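Local coordinates for protein chitinase (Paenibacillus sp. FPU-7, PDB 5GZT) that probably hydrolyses internal beta-1,4 linkages between N-acetylglucosamine units of chitin and chitodextrins, using two family 18 glycosidase modules in one multi-domain chain, at residues E147-K152 and V161-S166; V467-I472 and K515-N520; L96-S101 and A105-A110; T74-A79 and P84-N89; R195-K200 and G251-S256. All coordinates share one frame; numbering follows the deposited sequence. Where two conformers were deposited one is given.

Contact 1: E147-K152 and V161-S166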
# COMPACT_ATOMS: atom_id res chain seq x y z
N GLU B 147 7.49 -32.56 50.09
CA GLU B 147 7.05 -31.57 51.14
C GLU B 147 6.91 -30.20 50.49
O GLU B 147 5.99 -29.51 50.79
CB GLU B 147 7.98 -31.51 52.33
CG GLU B 147 7.83 -32.71 53.24
CD GLU B 147 8.76 -32.68 54.43
OE1 GLU B 147 9.64 -31.77 54.53
OE2 GLU B 147 8.64 -33.59 55.28
N SER B 148 7.80 -29.86 49.56
CA SER B 148 7.56 -28.67 48.77
C SER B 148 7.53 -29.02 47.27
O SER B 148 8.41 -29.71 46.74
CB SER B 148 8.54 -27.54 49.12
OG SER B 148 9.86 -27.78 48.74
N ALA B 149 6.47 -28.55 46.63
CA ALA B 149 6.16 -28.88 45.26
C ALA B 149 7.30 -28.58 44.34
O ALA B 149 7.94 -27.55 44.49
CB ALA B 149 4.90 -28.16 44.78
N PRO B 150 7.61 -29.51 43.39
CA PRO B 150 8.56 -29.22 42.31
C PRO B 150 8.04 -28.11 41.42
O PRO B 150 6.85 -27.96 41.37
CB PRO B 150 8.62 -30.52 41.47
CG PRO B 150 7.47 -31.32 41.92
CD PRO B 150 7.00 -30.85 43.26
N GLY B 151 8.91 -27.42 40.71
CA GLY B 151 8.48 -26.30 39.82
C GLY B 151 7.64 -26.77 38.66
O GLY B 151 6.62 -26.17 38.36
N LYS B 152 8.10 -27.81 37.96
CA LYS B 152 7.26 -28.56 36.97
C LYS B 152 7.39 -30.07 37.19
O LYS B 152 8.43 -30.55 37.68
CB LYS B 152 7.67 -28.28 35.54
CG LYS B 152 7.65 -26.81 35.14
CD LYS B 152 8.25 -26.64 33.75
CE LYS B 152 9.77 -26.83 33.71
NZ LYS B 152 10.21 -28.03 32.91
N VAL B 161 1.59 -37.89 42.16
CA VAL B 161 2.47 -37.45 43.25
C VAL B 161 1.66 -36.52 44.17
O VAL B 161 0.71 -35.87 43.75
CB VAL B 161 3.77 -36.76 42.78
CG1 VAL B 161 4.52 -37.63 41.79
CG2 VAL B 161 3.51 -35.41 42.16
N THR B 162 2.01 -36.54 45.44
CA THR B 162 1.43 -35.60 46.42
C THR B 162 2.44 -34.50 46.79
O THR B 162 3.66 -34.70 46.76
CB THR B 162 0.96 -36.30 47.65
OG1 THR B 162 2.01 -37.14 48.13
CG2 THR B 162 -0.34 -37.06 47.36
N THR B 163 1.89 -33.33 47.11
CA THR B 163 2.69 -32.18 47.46
C THR B 163 2.16 -31.39 48.69
O THR B 163 0.99 -31.52 49.10
CB THR B 163 2.68 -31.19 46.29
OG1 THR B 163 1.35 -30.76 46.11
CG2 THR B 163 3.19 -31.80 44.96
N GLY B 164 3.01 -30.50 49.22
CA GLY B 164 2.60 -29.47 50.21
C GLY B 164 2.37 -30.21 51.50
O GLY B 164 2.67 -31.41 51.57
N GLY B 165 1.83 -29.54 52.53
CA GLY B 165 1.41 -30.24 53.74
C GLY B 165 0.24 -31.21 53.51
O GLY B 165 -0.03 -31.70 52.39
N SER B 166 -0.48 -31.49 54.61
CA SER B 166 -1.82 -32.09 54.53
C SER B 166 -2.86 -31.14 53.83
O SER B 166 -3.93 -31.62 53.42
CB SER B 166 -2.33 -32.51 55.93
OG SER B 166 -1.45 -33.36 56.64
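Thr163 is the first residue of 161-166 to touch 147-152, and it does so through its methyl branch. Its CG2 lies 4.0 Å from Ala149 CB, and the same methyl comes to 4.3 Å from Pro150 CD. With OG1 placed between the backbone N and the carbonyl carbon (chi1 64°), CG2 falls beside the backbone N, and this turns carbon rather than oxygen to the alanine. The Thr163 CB itself stands 4.0 Å from Ala149 CB, so the alanine methyl rests against both carbons. One residue on, Gly164 continues the contact with backbone alone: its CA is 3.4 Å from Glu147 O. A positive phi of 73° bends the chain here, and the glycine is poorly ordered, which limits what that approach can prove. No hydrogen bond joins the segments. The carboxylate of Glu147 turns elsewhere, OE1 accepting from Gly128 N. Within the fold, 147-152 links strand 145-146 to strand 152-154 of the facing sheet, while strand 162-163 is the neighbour of 145-146 in its sheet and Thr162 bonds to Ser144 just before it; Pro150 packs on Val132 and Ala135, and Val161 on Val137, all of strand 131-137.

Contact 2: V467-I472 and K515-N520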
# COMPACT_ATOMS: atom_id res chain seq x y z
N VAL B 467 13.43 -19.37 7.83
CA VAL B 467 13.35 -18.21 8.70
C VAL B 467 12.50 -18.57 9.92
O VAL B 467 11.86 -19.64 9.95
CB VAL B 467 12.77 -16.94 7.99
CG1 VAL B 467 13.55 -16.57 6.73
CG2 VAL B 467 11.32 -17.15 7.63
N GLU B 468 12.52 -17.68 10.90
CA GLU B 468 11.92 -17.89 12.24
C GLU B 468 10.71 -17.00 12.41
O GLU B 468 10.75 -15.93 13.06
CB GLU B 468 12.97 -17.69 13.38
CG GLU B 468 14.20 -18.61 13.24
CD GLU B 468 15.26 -18.45 14.37
OE1 GLU B 468 15.66 -17.31 14.72
OE2 GLU B 468 15.69 -19.51 14.87
N LEU B 469 9.61 -17.44 11.80
CA LEU B 469 8.48 -16.54 11.61
C LEU B 469 7.93 -16.05 12.92
O LEU B 469 7.68 -14.83 13.11
CB LEU B 469 7.37 -17.20 10.74
CG LEU B 469 7.76 -17.50 9.30
CD1 LEU B 469 6.74 -18.42 8.67
CD2 LEU B 469 7.87 -16.21 8.52
N THR B 470 7.73 -16.99 13.84
CA THR B 470 7.17 -16.66 15.14
C THR B 470 8.16 -15.75 15.84
O THR B 470 7.76 -14.75 16.46
CB THR B 470 6.88 -17.96 15.95
OG1 THR B 470 5.70 -18.61 15.41
CG2 THR B 470 6.65 -17.63 17.44
N LYS B 471 9.46 -16.04 15.68
CA LYS B 471 10.49 -15.15 16.25
C LYS B 471 10.61 -13.77 15.64
O LYS B 471 10.71 -12.81 16.38
CB LYS B 471 11.84 -15.83 16.31
CG LYS B 471 11.80 -17.03 17.25
CD LYS B 471 13.19 -17.57 17.55
CE LYS B 471 13.18 -19.10 17.57
NZ LYS B 471 14.42 -19.56 18.23
N ILE B 472 10.56 -13.64 14.31
CA ILE B 472 10.77 -12.29 13.71
C ILE B 472 9.54 -11.44 13.72
O ILE B 472 9.62 -10.22 13.69
CB ILE B 472 11.31 -12.37 12.26
CG1 ILE B 472 10.29 -12.98 11.27
CG2 ILE B 472 12.60 -13.15 12.22
CD1 ILE B 472 10.91 -13.51 9.98
N LYS B 515 -2.25 -19.27 3.68
CA LYS B 515 -2.61 -20.38 4.56
C LYS B 515 -1.29 -20.91 5.20
O LYS B 515 -1.30 -21.23 6.37
CB LYS B 515 -3.33 -21.46 3.82
CG LYS B 515 -4.78 -21.14 3.57
CD LYS B 515 -5.40 -22.19 2.62
CE LYS B 515 -6.87 -21.90 2.51
NZ LYS B 515 -7.68 -22.54 1.46
N LEU B 516 -0.21 -20.98 4.44
CA LEU B 516 1.08 -21.40 4.95
C LEU B 516 1.57 -20.48 6.05
O LEU B 516 1.99 -20.93 7.12
CB LEU B 516 2.13 -21.56 3.85
CG LEU B 516 3.61 -21.72 4.23
CD1 LEU B 516 3.90 -23.16 4.77
CD2 LEU B 516 4.47 -21.44 3.01
N TYR B 517 1.48 -19.19 5.82
CA TYR B 517 1.93 -18.22 6.77
C TYR B 517 1.06 -18.24 8.05
O TYR B 517 1.61 -18.30 9.18
CB TYR B 517 2.07 -16.81 6.17
CG TYR B 517 3.38 -16.61 5.48
CD1 TYR B 517 3.67 -17.26 4.29
CD2 TYR B 517 4.39 -15.85 6.07
CE1 TYR B 517 4.92 -17.20 3.71
CE2 TYR B 517 5.61 -15.77 5.50
CZ TYR B 517 5.88 -16.43 4.32
OH TYR B 517 7.15 -16.26 3.74
N LEU B 518 -0.27 -18.23 7.88
CA LEU B 518 -1.17 -18.28 9.04
C LEU B 518 -0.92 -19.58 9.87
O LEU B 518 -0.91 -19.55 11.06
CB LEU B 518 -2.62 -18.22 8.64
CG LEU B 518 -3.20 -16.97 7.98
CD1 LEU B 518 -4.61 -17.28 7.54
CD2 LEU B 518 -3.22 -15.80 8.92
N ASN B 519 -0.67 -20.67 9.18
CA ASN B 519 -0.37 -21.93 9.80
C ASN B 519 0.94 -21.97 10.58
O ASN B 519 1.12 -22.89 11.38
CB ASN B 519 -0.35 -23.04 8.73
CG ASN B 519 -1.79 -23.53 8.35
OD1 ASN B 519 -2.76 -23.25 9.06
ND2 ASN B 519 -1.91 -24.27 7.23
N ASN B 520 1.85 -21.04 10.32
CA ASN B 520 3.06 -20.89 11.10
C ASN B 520 2.96 -19.83 12.20
O ASN B 520 3.94 -19.44 12.79
CB ASN B 520 4.22 -20.61 10.16
CG ASN B 520 4.74 -21.84 9.50
OD1 ASN B 520 5.49 -22.59 10.11
ND2 ASN B 520 4.37 -22.07 8.23
O HOH W 1 5.85 -20.81 13.89
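Leu469, in the first turn of helix 469-472, has its CA 7.0 Å from the CA of Asn520, which lies just beyond helix 510-519, so the start of one helix faces the finish of the other. Leu469 carries most of the apolar contact and divides it between its two methyls. Its CG lies anti to the carbonyl carbon (chi1 -65°), which sends CD1 to Asn520, 3.7 Å from its CB, and CD2 to Tyr517 CE2 at 3.8 Å, approaching the ring obliquely; the leucine and tyrosine side chains run at about a right angle. The phenol end of Tyr517 is held away from this spot, OH bonding to Gly458 O. Both helices belong to the family 18 TIM barrel: helix 469-472 precedes strand 478-481, and helix 510-519 precedes the parallel neighbour of that strand, 527-532, so the contact joins successive connections on the outside of the barrel. The polar part is a water bridge, in which the water donates to Asn520 O at 2.6 Å and lies 2.7 Å from Thr470 OG1. Asn520 turns its amide back on its own helix, ND2 donating to Leu516 O at 2.9 Å with an N-H...O angle of 151°, from 40° above the carbonyl plane. An alanine here would keep the CB that meets Leu469 CD1 but would probably leave Leu516 O without its side-chain donor and CD1 less covered. Val522, in the loop that follows, touches both Leu469 and Tyr517.

Contact 3: L96-S101 and A105-A110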
# COMPACT_ATOMS: atom_id res chain seq x y z
N LEU B 96 19.32 -35.62 39.47
CA LEU B 96 19.34 -36.55 40.57
C LEU B 96 18.39 -37.63 40.15
O LEU B 96 17.25 -37.32 39.77
CB LEU B 96 18.84 -35.86 41.85
CG LEU B 96 18.57 -36.62 43.14
CD1 LEU B 96 19.59 -37.61 43.57
CD2 LEU B 96 18.41 -35.58 44.28
N THR B 97 18.80 -38.88 40.30
CA THR B 97 18.02 -40.00 39.82
C THR B 97 17.90 -41.01 40.91
O THR B 97 18.91 -41.38 41.49
CB THR B 97 18.69 -40.62 38.55
OG1 THR B 97 18.66 -39.66 37.47
CG2 THR B 97 17.95 -41.91 38.14
N VAL B 98 16.66 -41.45 41.18
CA VAL B 98 16.43 -42.43 42.19
C VAL B 98 16.00 -43.70 41.42
O VAL B 98 14.96 -43.74 40.77
CB VAL B 98 15.37 -41.97 43.19
CG1 VAL B 98 15.26 -42.98 44.28
CG2 VAL B 98 15.71 -40.56 43.74
N ALA B 99 16.81 -44.74 41.54
CA ALA B 99 16.64 -45.97 40.75
C ALA B 99 15.56 -46.84 41.31
O ALA B 99 15.24 -46.78 42.51
CB ALA B 99 17.97 -46.76 40.73
N ALA B 100 15.09 -47.75 40.44
CA ALA B 100 14.02 -48.69 40.72
C ALA B 100 14.39 -49.61 41.85
O ALA B 100 13.49 -50.18 42.54
CB ALA B 100 13.70 -49.53 39.44
N SER B 101 15.68 -49.85 42.00
CA SER B 101 16.13 -50.65 43.14
C SER B 101 16.01 -49.99 44.54
O SER B 101 16.12 -50.71 45.56
CB SER B 101 17.57 -51.06 42.92
OG SER B 101 17.60 -52.17 42.04
N ALA B 105 13.26 -45.19 49.25
CA ALA B 105 14.22 -44.07 49.17
C ALA B 105 13.67 -42.77 49.86
O ALA B 105 12.47 -42.50 49.79
CB ALA B 105 14.59 -43.78 47.72
N VAL B 106 14.54 -42.02 50.55
CA VAL B 106 14.15 -40.68 51.06
C VAL B 106 15.20 -39.74 50.60
O VAL B 106 16.41 -40.04 50.77
CB VAL B 106 14.14 -40.64 52.62
CG1 VAL B 106 13.85 -39.21 53.14
CG2 VAL B 106 13.12 -41.66 53.16
N ILE B 107 14.76 -38.58 50.11
CA ILE B 107 15.65 -37.57 49.61
C ILE B 107 15.30 -36.33 50.45
O ILE B 107 14.15 -35.86 50.40
CB ILE B 107 15.41 -37.23 48.15
CG1 ILE B 107 15.48 -38.46 47.24
CG2 ILE B 107 16.45 -36.22 47.73
CD1 ILE B 107 16.89 -39.06 47.02
N VAL B 108 16.29 -35.78 51.16
CA VAL B 108 16.06 -34.59 52.05
C VAL B 108 16.79 -33.43 51.43
O VAL B 108 18.07 -33.46 51.36
CB VAL B 108 16.58 -34.79 53.47
CG1 VAL B 108 16.12 -33.61 54.37
CG2 VAL B 108 16.20 -36.18 54.01
N LEU B 109 16.04 -32.43 50.95
CA LEU B 109 16.64 -31.32 50.27
C LEU B 109 16.51 -30.13 51.18
O LEU B 109 15.39 -29.62 51.38
CB LEU B 109 15.94 -31.00 48.93
CG LEU B 109 15.88 -32.15 47.89
CD1 LEU B 109 15.31 -31.60 46.60
CD2 LEU B 109 17.26 -32.73 47.60
N ALA B 110 17.66 -29.63 51.66
CA ALA B 110 17.72 -28.49 52.59
C ALA B 110 17.27 -27.23 51.83
O ALA B 110 17.29 -27.22 50.60
CB ALA B 110 19.14 -28.33 53.19
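Val98 and Ile107 face each other across the interior, and the interactions between 96-101 and 105-110 are all of the apolar kind. The two side chains point tip to tip: Val98 CG2 is 3.8 Å from Ile107 CD1 and 4.1 Å from Ile107 CG1. The other valine methyl serves a second partner, Val98 CG1 lying 3.6 Å from Ala105 CB. This split follows from chi1 of -175°, which sets CG1 anti to the backbone N and CG2 beside it, so that one methyl is given to each neighbour. Leu96 and Ile107 instead run antiparallel, side by side, with Leu96 CD2 and Ile107 CG2 4.0 Å apart. Ile107 therefore spends both of its branches on the facing strand.

Backbone polar bonding takes a different direction. None passes between the segments, whose nearest CA atoms, Val98 and Ala105, are 7.5 Å apart. Strand 92-98 bonds laterally, Leu96 with Thr117 and Thr119 on one flank, Thr97 with Val76 and Val78 on the other. Further apolar residues extend the layer: Leu96 lies on Leu86 and Leu118, Val98 on Leu120, Ile107 on Val78. Consecutive strands 72-78, 85-89, 92-98 and 106-109 alternate between two all-parallel sheets, each beside its equivalent from the next coil, and the chain changes sheet here through the short turn after Val98; that topology is the signature of a parallel beta-helix.

Contact 4: T74-A79 and P84-N89. With FMT (formic acid), chain K.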
# COMPACT_ATOMS: atom_id res chain seq x y z
N THR B 74 26.90 -32.92 39.32
CA THR B 74 26.33 -33.11 37.98
C THR B 74 25.19 -34.14 38.11
O THR B 74 24.04 -33.75 38.30
CB THR B 74 27.44 -33.53 36.97
OG1 THR B 74 28.22 -34.60 37.53
CG2 THR B 74 28.34 -32.37 36.69
N ASP B 75 25.56 -35.42 38.06
CA ASP B 75 24.66 -36.52 38.09
C ASP B 75 24.87 -37.14 39.42
O ASP B 75 26.01 -37.51 39.78
CB ASP B 75 24.96 -37.60 37.01
CG ASP B 75 24.76 -37.09 35.59
OD1 ASP B 75 23.65 -36.71 35.22
OD2 ASP B 75 25.70 -37.14 34.82
N VAL B 76 23.77 -37.30 40.14
CA VAL B 76 23.80 -38.00 41.40
C VAL B 76 22.73 -39.05 41.30
O VAL B 76 21.58 -38.72 41.06
CB VAL B 76 23.43 -37.09 42.57
CG1 VAL B 76 23.38 -37.89 43.88
CG2 VAL B 76 24.39 -35.94 42.63
N ASP B 77 23.14 -40.26 41.65
CA ASP B 77 22.42 -41.45 41.41
C ASP B 77 22.23 -42.27 42.66
O ASP B 77 23.24 -42.74 43.21
CB ASP B 77 23.28 -42.29 40.46
CG ASP B 77 22.61 -42.56 39.22
OD1 ASP B 77 22.46 -41.61 38.39
OD2 ASP B 77 22.21 -43.72 39.16
N VAL B 78 20.98 -42.54 43.05
CA VAL B 78 20.70 -43.33 44.23
C VAL B 78 20.25 -44.68 43.68
O VAL B 78 19.13 -44.81 43.17
CB VAL B 78 19.61 -42.69 45.08
CG1 VAL B 78 19.38 -43.46 46.33
CG2 VAL B 78 19.91 -41.23 45.32
N ALA B 79 21.11 -45.69 43.85
CA ALA B 79 20.95 -47.00 43.22
C ALA B 79 21.30 -48.05 44.28
O ALA B 79 22.29 -48.80 44.15
CB ALA B 79 21.92 -47.08 42.03
N PRO B 84 17.75 -46.37 51.17
CA PRO B 84 18.72 -45.31 51.22
C PRO B 84 18.05 -43.95 51.56
O PRO B 84 16.92 -43.75 51.19
CB PRO B 84 19.31 -45.32 49.80
CG PRO B 84 18.23 -45.88 48.91
CD PRO B 84 17.40 -46.76 49.78
N GLN B 85 18.76 -43.11 52.31
CA GLN B 85 18.48 -41.71 52.44
C GLN B 85 19.67 -40.92 51.95
O GLN B 85 20.79 -41.17 52.40
CB GLN B 85 18.23 -41.33 53.89
CG GLN B 85 17.88 -39.84 54.05
CD GLN B 85 17.22 -39.59 55.40
OE1 GLN B 85 16.35 -40.36 55.84
NE2 GLN B 85 17.62 -38.52 56.06
N LEU B 86 19.40 -39.95 51.06
CA LEU B 86 20.36 -38.95 50.57
C LEU B 86 19.96 -37.62 51.19
O LEU B 86 18.79 -37.13 51.02
CB LEU B 86 20.35 -38.86 49.03
CG LEU B 86 21.25 -37.79 48.46
CD1 LEU B 86 22.68 -38.15 48.77
CD2 LEU B 86 21.10 -37.55 46.99
N ASN B 87 20.89 -37.06 51.97
CA ASN B 87 20.76 -35.67 52.48
C ASN B 87 21.53 -34.76 51.57
O ASN B 87 22.73 -34.96 51.36
CB ASN B 87 21.30 -35.52 53.92
CG ASN B 87 20.25 -35.86 54.96
OD1 ASN B 87 19.54 -34.98 55.54
ND2 ASN B 87 20.09 -37.12 55.14
N VAL B 88 20.87 -33.72 51.07
CA VAL B 88 21.55 -32.72 50.33
C VAL B 88 21.37 -31.45 51.16
O VAL B 88 20.27 -30.91 51.30
CB VAL B 88 20.99 -32.56 48.93
CG1 VAL B 88 21.93 -31.63 48.13
CG2 VAL B 88 20.81 -33.94 48.27
N ASN B 89 22.48 -30.98 51.68
CA ASN B 89 22.50 -29.89 52.67
C ASN B 89 22.73 -28.54 52.09
O ASN B 89 22.33 -27.54 52.72
CB ASN B 89 23.60 -30.19 53.69
CG ASN B 89 23.16 -31.17 54.73
OD1 ASN B 89 22.11 -31.82 54.63
ND2 ASN B 89 23.92 -31.22 55.79
C FMT K . 26.58 -28.25 55.60
O1 FMT K . 26.54 -29.44 55.96
O2 FMT K . 26.55 -27.86 54.31
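Inside the parallel beta-helix at the N-terminal end of the chain, Val76 and Val78 of one sheet meet Pro84 and Leu86 of the other. All four are buried. Leu86 CD2 is shared by the two valines, 3.9 Å from Val76 CG1 and 4.2 Å from Val78 CG2. Val78 turns its second methyl to the proline: CG1 lies 3.7 Å from Pro84 CG and 3.9 Å from Pro84 CB, at the CB-CG corner of the pyrrolidine ring. The valines have nearly the same torsion (chi1 176° in Val76), with CG1 anti to the backbone N, but Val76 directs that branch at the leucine and Val78 at the proline.

Inward residues alternate with outward ones. Asp75 bridges laterally to Arg95, its OD1 paired with the guanidinium NH2. At the far end of 84-89, Asn89 ND2 donates to O1 of a formic acid molecule at 3.2 Å, almost straight at 178°; Lys41 NZ and Ser70 OG also hold this molecule, which probably came from the crystallisation liquor. The side chain of Val76 is about 10 Å from the sodium ion bound at Glu44, Thr50, Phe52 and Ser72, so it takes no direct part in that site.

With Leu86 also resting on Val67 of the neighbouring strand in its own sheet and Leu96 of the facing sheet, the contact is one layer of the aliphatic stack that fills a parallel beta-helix.

Contact 5: R195-K200 and G251-S256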
# COMPACT_ATOMS: atom_id res chain seq x y z
N ARG B 195 -11.99 0.03 8.70
CA ARG B 195 -10.89 0.76 9.27
C ARG B 195 -11.24 1.36 10.63
O ARG B 195 -10.85 2.49 10.98
CB ARG B 195 -10.31 1.72 8.22
CG ARG B 195 -9.65 0.91 7.11
CD ARG B 195 -8.99 1.80 6.14
NE ARG B 195 -10.04 2.48 5.41
CZ ARG B 195 -10.20 3.77 5.31
NH1 ARG B 195 -9.40 4.64 5.91
NH2 ARG B 195 -11.22 4.20 4.58
N GLN B 196 -11.96 0.55 11.41
CA GLN B 196 -12.02 0.74 12.85
C GLN B 196 -10.92 0.01 13.58
O GLN B 196 -10.52 -1.07 13.20
CB GLN B 196 -13.32 0.23 13.42
CG GLN B 196 -14.48 1.06 12.95
CD GLN B 196 -15.75 0.56 13.57
OE1 GLN B 196 -16.07 -0.61 13.46
NE2 GLN B 196 -16.47 1.44 14.24
N LEU B 197 -10.46 0.67 14.63
CA LEU B 197 -9.56 0.11 15.59
C LEU B 197 -10.38 -0.33 16.83
O LEU B 197 -11.22 0.43 17.34
CB LEU B 197 -8.54 1.17 15.95
CG LEU B 197 -7.38 0.74 16.83
CD1 LEU B 197 -6.79 -0.56 16.36
CD2 LEU B 197 -6.29 1.80 16.87
N VAL B 198 -10.15 -1.57 17.26
CA VAL B 198 -10.86 -2.15 18.36
C VAL B 198 -9.80 -2.54 19.37
O VAL B 198 -8.90 -3.32 19.02
CB VAL B 198 -11.73 -3.36 17.94
CG1 VAL B 198 -12.33 -4.07 19.15
CG2 VAL B 198 -12.87 -2.89 17.04
N LEU B 199 -9.90 -1.98 20.59
CA LEU B 199 -8.96 -2.27 21.69
C LEU B 199 -9.67 -2.98 22.82
O LEU B 199 -10.58 -2.41 23.43
CB LEU B 199 -8.39 -0.98 22.22
CG LEU B 199 -7.50 -0.31 21.21
CD1 LEU B 199 -7.21 1.13 21.59
CD2 LEU B 199 -6.21 -1.12 21.05
N LYS B 200 -9.26 -4.22 23.08
CA LYS B 200 -9.76 -4.99 24.20
C LYS B 200 -8.72 -5.11 25.30
O LYS B 200 -7.56 -5.48 25.03
CB LYS B 200 -10.18 -6.40 23.79
CG LYS B 200 -11.43 -6.48 22.94
CD LYS B 200 -12.06 -7.87 22.94
CE LYS B 200 -11.04 -8.94 22.56
NZ LYS B 200 -11.59 -10.31 22.38
N GLY B 251 -2.35 1.62 8.42
CA GLY B 251 -0.97 1.41 8.86
C GLY B 251 -0.88 1.16 10.36
O GLY B 251 -1.79 0.57 10.96
N THR B 252 0.22 1.61 10.97
CA THR B 252 0.48 1.29 12.38
C THR B 252 0.02 2.43 13.33
O THR B 252 0.44 3.56 13.16
CB THR B 252 1.93 0.97 12.64
OG1 THR B 252 2.31 -0.15 11.86
CG2 THR B 252 2.11 0.61 14.12
N TRP B 253 -0.92 2.12 14.23
CA TRP B 253 -1.38 3.06 15.30
C TRP B 253 -0.71 2.71 16.62
O TRP B 253 -0.50 1.56 16.93
CB TRP B 253 -2.90 3.05 15.47
CG TRP B 253 -3.56 3.71 14.34
CD1 TRP B 253 -3.57 3.26 13.06
CD2 TRP B 253 -4.28 4.95 14.34
NE1 TRP B 253 -4.27 4.12 12.27
CE2 TRP B 253 -4.72 5.17 13.02
CE3 TRP B 253 -4.67 5.85 15.33
CZ2 TRP B 253 -5.48 6.29 12.64
CZ3 TRP B 253 -5.42 6.99 14.96
CH2 TRP B 253 -5.81 7.20 13.63
N LEU B 254 -0.35 3.75 17.37
CA LEU B 254 0.18 3.57 18.73
C LEU B 254 -0.93 3.97 19.69
O LEU B 254 -1.63 4.98 19.49
CB LEU B 254 1.45 4.40 18.91
CG LEU B 254 2.61 4.10 17.93
CD1 LEU B 254 3.73 5.12 18.10
CD2 LEU B 254 3.16 2.70 18.12
N TYR B 255 -1.16 3.16 20.71
CA TYR B 255 -2.15 3.52 21.72
C TYR B 255 -1.61 3.42 23.17
O TYR B 255 -0.71 2.63 23.46
CB TYR B 255 -3.44 2.70 21.55
CG TYR B 255 -3.28 1.23 21.88
CD1 TYR B 255 -2.72 0.36 20.96
CD2 TYR B 255 -3.68 0.72 23.10
CE1 TYR B 255 -2.55 -0.99 21.26
CE2 TYR B 255 -3.52 -0.62 23.41
CZ TYR B 255 -2.96 -1.48 22.48
OH TYR B 255 -2.78 -2.81 22.78
N SER B 256 -2.17 4.26 24.05
CA SER B 256 -2.01 4.13 25.51
C SER B 256 -3.40 4.05 26.16
O SER B 256 -4.35 4.77 25.76
CB SER B 256 -1.29 5.32 26.11
OG SER B 256 -2.12 6.46 25.98
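The Tyr255 ring receives Leu199 on one face: CD2 stands 3.4 Å from the ring centroid and only 6° off the normal, a CH-pi contact centred on the ring. The nearest ring atoms confirm this, Leu199 CD2 being 3.6 Å from Tyr255 CZ. The second methyl, Leu199 CD1, sits past the rim near the root of the ring, 3.9 Å from Tyr255 CG. Trp253 is met differently. Its indole has Gly251 O at the edge, in its plane, while Leu197 CD2 comes in obliquely and touches the root of the side chain, 3.9 Å from Trp253 CB. The indole nitrogen is engaged nearby, NE1 donating to Ala249 O.

Tyr255 has CG set between its backbone N and carbonyl carbon (chi1 69°), and leucine and tyrosine lie alongside, pointing opposite ways, which brings CD2 over the ring centre and leaves CD1 beside its root. An alanine in place of Tyr255 would probably leave Leu199 CD2 without the aromatic face it covers and open a gap beside Leu186 and Thr189, which the tyrosine also touches.

The backbones stay apart, 8.7 Å between the CA atoms of Leu197 and Trp253, and no hydrogen bond crosses. Strand 197-203 bonds with strands 184-191 and 239-243, whereas strand 251-261 pairs with 210-215 and 264-284. Two separately bonded layers that meet through interlocking large apolar side chains are characteristic of a beta-sandwich, here probably of the immunoglobulin-like type.

How the contacts relate
From the N terminus, contact 4 closes a short loop first and contact 3 the next, each joining the two sheets of the beta-helix across its interior. These two touch, with centres 6 Å apart: Ala99 N lies 2.8 Å from Val78 O and Val108 O 2.8 Å from Val88 N, probable backbone hydrogen bonds along both sheets. Contact 1 closes another short loop, tying the 147-152 turn to edge strand 162-163 of the same solenoid. Contact 5 then spans a longer loop and joins the layers of the sandwich, and contact 2 closes the 42-residue excursion between two helices of the first family 18 barrel. All five are in series; none nests or crosses.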